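Local coordinates for putative transcriptional regulator, sugar-binding family (Arthrobacter aurescens, PDB 3NZE), which probably acts as a SorC-family transcriptional regulator that binds DNA and answers to a sugar effector, at residues V85-T97 against E118-S130. Residues are numbered along the deposited sequence; the frame is centred on the assembly and turned at random.
Sequences VVQLNGAGNMQTT and EQFPVPAFFDHAS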
# COMPACT_ATOMS: atom_id res chain seq x y z
N VAL A 85 7.44 -8.65 11.23
CA VAL A 85 6.99 -7.69 10.22
C VAL A 85 7.94 -7.77 9.04
O VAL A 85 9.16 -7.63 9.20
CB VAL A 85 6.91 -6.24 10.75
CG1 VAL A 85 5.72 -6.08 11.68
CG2 VAL A 85 8.20 -5.83 11.43
N VAL A 86 7.39 -8.04 7.87
CA VAL A 86 8.20 -8.21 6.67
C VAL A 86 7.94 -7.11 5.64
O VAL A 86 6.79 -6.75 5.36
CB VAL A 86 8.05 -9.64 6.06
CG1 VAL A 86 6.57 -9.95 5.70
CG2 VAL A 86 8.96 -9.82 4.85
N GLN A 87 9.02 -6.57 5.10
CA GLN A 87 8.97 -5.53 4.09
C GLN A 87 8.56 -6.13 2.74
O GLN A 87 9.16 -7.11 2.29
CB GLN A 87 10.37 -4.92 3.99
CG GLN A 87 10.54 -3.75 3.06
CD GLN A 87 11.99 -3.28 3.05
OE1 GLN A 87 12.73 -3.57 3.99
NE2 GLN A 87 12.39 -2.56 2.01
N LEU A 88 7.54 -5.56 2.09
CA LEU A 88 7.00 -6.15 0.86
C LEU A 88 7.61 -5.63 -0.44
O LEU A 88 7.49 -6.27 -1.48
CB LEU A 88 5.48 -5.95 0.79
CG LEU A 88 4.69 -6.62 1.92
CD1 LEU A 88 3.18 -6.45 1.69
CD2 LEU A 88 5.06 -8.10 1.99
N ASN A 89 8.26 -4.47 -0.36
CA ASN A 89 8.87 -3.84 -1.53
C ASN A 89 10.24 -3.28 -1.18
O ASN A 89 10.46 -2.89 -0.05
CB ASN A 89 7.97 -2.74 -2.10
CG ASN A 89 7.57 -1.70 -1.06
OD1 ASN A 89 7.23 -2.04 0.08
ND2 ASN A 89 7.59 -0.43 -1.45
N GLY A 90 11.14 -3.23 -2.16
CA GLY A 90 12.52 -2.82 -1.93
C GLY A 90 12.65 -1.34 -1.68
O GLY A 90 11.66 -0.59 -1.71
N ALA A 91 13.88 -0.89 -1.42
CA ALA A 91 14.10 0.53 -1.12
C ALA A 91 15.45 0.99 -1.64
O ALA A 91 16.41 0.22 -1.64
CB ALA A 91 14.00 0.80 0.40
N GLY A 92 15.52 2.25 -2.03
CA GLY A 92 16.74 2.80 -2.58
C GLY A 92 16.54 3.04 -4.07
O GLY A 92 16.51 2.09 -4.85
N ASN A 93 16.39 4.30 -4.46
CA ASN A 93 16.10 4.61 -5.85
C ASN A 93 17.22 5.38 -6.54
O ASN A 93 18.31 5.58 -5.98
CB ASN A 93 14.76 5.34 -5.96
CG ASN A 93 14.80 6.70 -5.33
OD1 ASN A 93 15.87 7.19 -4.98
ND2 ASN A 93 13.64 7.32 -5.16
N MSE A 94 16.96 5.82 -7.77
CA MSE A 94 18.00 6.45 -8.58
C MSE A 94 18.41 7.82 -8.05
O MSE A 94 19.36 8.41 -8.55
CB MSE A 94 17.54 6.57 -10.03
CG MSE A 94 16.32 7.45 -10.23
SE MSE A 94 15.78 7.45 -12.10
CE MSE A 94 15.00 5.67 -12.15
N GLN A 95 17.68 8.32 -7.06
CA GLN A 95 18.03 9.57 -6.39
C GLN A 95 18.83 9.31 -5.11
O GLN A 95 19.25 10.26 -4.45
CB GLN A 95 16.77 10.35 -6.01
CG GLN A 95 15.71 10.40 -7.10
CD GLN A 95 16.20 11.10 -8.34
OE1 GLN A 95 17.03 12.00 -8.27
NE2 GLN A 95 15.70 10.67 -9.50
N THR A 96 19.02 8.04 -4.76
CA THR A 96 19.66 7.63 -3.50
C THR A 96 18.77 7.91 -2.29
O THR A 96 19.24 8.21 -1.19
CB THR A 96 21.12 8.20 -3.31
OG1 THR A 96 21.07 9.59 -2.96
CG2 THR A 96 21.93 8.03 -4.58
N THR A 97 17.46 7.79 -2.52
CA THR A 97 16.46 8.04 -1.50
C THR A 97 15.71 6.76 -1.18
O THR A 97 15.40 5.96 -2.06
CB THR A 97 15.44 9.08 -1.99
OG1 THR A 97 16.14 10.24 -2.45
CG2 THR A 97 14.48 9.46 -0.87
N GLU A 118 11.98 -8.04 9.39
CA GLU A 118 12.67 -8.67 8.27
C GLU A 118 12.64 -7.78 7.04
O GLU A 118 11.59 -7.56 6.43
CB GLU A 118 12.06 -10.03 7.94
CG GLU A 118 12.24 -11.08 9.04
CD GLU A 118 13.66 -11.62 9.11
OE1 GLU A 118 14.47 -11.33 8.21
OE2 GLU A 118 13.96 -12.36 10.08
N GLN A 119 13.80 -7.28 6.66
CA GLN A 119 13.89 -6.39 5.51
C GLN A 119 14.30 -7.09 4.22
O GLN A 119 14.74 -8.24 4.23
CB GLN A 119 14.79 -5.19 5.81
CG GLN A 119 14.17 -4.33 6.90
CD GLN A 119 14.70 -2.92 6.92
OE1 GLN A 119 15.36 -2.53 7.87
NE2 GLN A 119 14.40 -2.15 5.87
N PHE A 120 14.17 -6.36 3.13
CA PHE A 120 14.20 -6.91 1.78
C PHE A 120 15.40 -6.26 1.09
O PHE A 120 15.36 -5.07 0.76
CB PHE A 120 12.88 -6.48 1.10
CG PHE A 120 12.50 -7.27 -0.13
CD1 PHE A 120 13.04 -8.52 -0.40
CD2 PHE A 120 11.56 -6.76 -1.01
CE1 PHE A 120 12.66 -9.23 -1.54
CE2 PHE A 120 11.18 -7.45 -2.14
CZ PHE A 120 11.72 -8.69 -2.41
N PRO A 121 16.49 -7.02 0.88
CA PRO A 121 17.75 -6.39 0.43
C PRO A 121 17.78 -6.17 -1.09
O PRO A 121 18.67 -6.67 -1.78
CB PRO A 121 18.81 -7.42 0.83
CG PRO A 121 18.10 -8.72 0.69
CD PRO A 121 16.68 -8.45 1.20
N VAL A 122 16.81 -5.40 -1.58
CA VAL A 122 16.67 -5.13 -3.01
C VAL A 122 16.31 -3.65 -3.19
O VAL A 122 15.73 -3.04 -2.28
CB VAL A 122 15.59 -6.04 -3.65
CG1 VAL A 122 15.80 -7.50 -3.23
CG2 VAL A 122 14.22 -5.59 -3.27
N PRO A 123 16.66 -3.06 -4.35
CA PRO A 123 16.38 -1.63 -4.55
C PRO A 123 14.87 -1.36 -4.67
O PRO A 123 14.08 -2.30 -4.66
CB PRO A 123 17.08 -1.30 -5.88
CG PRO A 123 17.99 -2.48 -6.17
CD PRO A 123 17.39 -3.66 -5.49
N ALA A 124 14.49 -0.10 -4.81
CA ALA A 124 13.08 0.27 -4.85
C ALA A 124 12.34 -0.32 -6.04
O ALA A 124 11.15 -0.58 -5.97
CB ALA A 124 12.92 1.81 -4.84
N PHE A 125 13.06 -0.51 -7.14
CA PHE A 125 12.48 -0.94 -8.41
C PHE A 125 13.67 -1.22 -9.31
O PHE A 125 14.76 -0.69 -9.06
CB PHE A 125 11.64 0.21 -8.99
CG PHE A 125 10.59 -0.22 -9.98
CD1 PHE A 125 9.37 -0.70 -9.54
CD2 PHE A 125 10.82 -0.11 -11.34
CE1 PHE A 125 8.39 -1.09 -10.45
CE2 PHE A 125 9.84 -0.50 -12.25
CZ PHE A 125 8.63 -0.98 -11.80
N PHE A 126 13.50 -2.04 -10.33
CA PHE A 126 14.60 -2.36 -11.23
C PHE A 126 14.54 -1.57 -12.53
O PHE A 126 13.47 -1.36 -13.08
CB PHE A 126 14.64 -3.85 -11.54
CG PHE A 126 14.97 -4.70 -10.35
CD1 PHE A 126 16.27 -4.74 -9.86
CD2 PHE A 126 13.99 -5.47 -9.74
CE1 PHE A 126 16.58 -5.52 -8.77
CE2 PHE A 126 14.31 -6.26 -8.65
CZ PHE A 126 15.60 -6.28 -8.15
N ASP A 127 15.70 -1.14 -13.02
CA ASP A 127 15.81 -0.49 -14.33
C ASP A 127 15.57 -1.48 -15.47
O ASP A 127 15.05 -1.11 -16.53
CB ASP A 127 17.21 0.10 -14.52
CG ASP A 127 17.45 1.35 -13.67
OD1 ASP A 127 16.52 1.82 -13.00
OD2 ASP A 127 18.59 1.86 -13.71
N HIS A 128 15.96 -2.73 -15.24
CA HIS A 128 15.91 -3.76 -16.27
C HIS A 128 15.28 -5.03 -15.72
O HIS A 128 15.64 -5.49 -14.64
CB HIS A 128 17.32 -4.09 -16.78
CG HIS A 128 18.13 -2.89 -17.17
ND1 HIS A 128 19.15 -2.40 -16.39
CD2 HIS A 128 18.06 -2.09 -18.26
CE1 HIS A 128 19.68 -1.34 -16.98
NE2 HIS A 128 19.04 -1.13 -18.11
N ALA A 129 14.36 -5.60 -16.49
CA ALA A 129 13.72 -6.85 -16.09
C ALA A 129 14.74 -7.96 -15.86
O ALA A 129 14.54 -8.80 -14.99
CB ALA A 129 12.68 -7.28 -17.12
N SER A 130 15.83 -7.95 -16.63
CA SER A 130 16.86 -8.97 -16.47
C SER A 130 17.52 -8.90 -15.09
O SER A 130 17.99 -9.92 -14.57
CB SER A 130 17.90 -8.90 -17.59
OG SER A 130 18.55 -7.64 -17.63
O HOH W 1 15.30 -2.14 2.17
O HOH W 2 9.74 -0.02 -3.56
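Val85 O takes the backbone N-H of Glu118 at 2.9 Å, and two residues on Gln87 N gives its hydrogen to Glu118 O, a parallel pairing that ends the two neighbouring strands. Gln87 then reaches across to the second segment with CG anti to its backbone N (chi1 -176°) and the chain extended beyond. Its OE1 is gripped from opposite faces of the amide: Gln119 NE2 comes in at 2.9 Å, tilted from the carbonyl plane, while Phe120 N stands above that plane at 3.3 Å. Its NE2 turns back to Asn89 O, 2.8 Å away, and also meets a water that reaches Phe120 O. A leucine here would probably leave Phe120 N and Asn89 O without these amide partners and Gln119 freer to swing. Strand 84-87, helix 99-113 and strand 116-118 form a beta-alpha-beta crossover of the Rossmann-like, putative sugar-binding domain, and the contact continues through the loops following both strands. At Gly90 a side chain would run into the carbonyls of Val122 and Pro123; bare, its CA lies 3.5 Å from Val122 CG2, a methyl that also sits over one face of the Phe120 ring. Ala91 N donates to Val122 O at 3.0 Å, and Gly92 O receives Ala124 N from above its carbonyl plane. Asn93 CB brushes the Ala124 methyl.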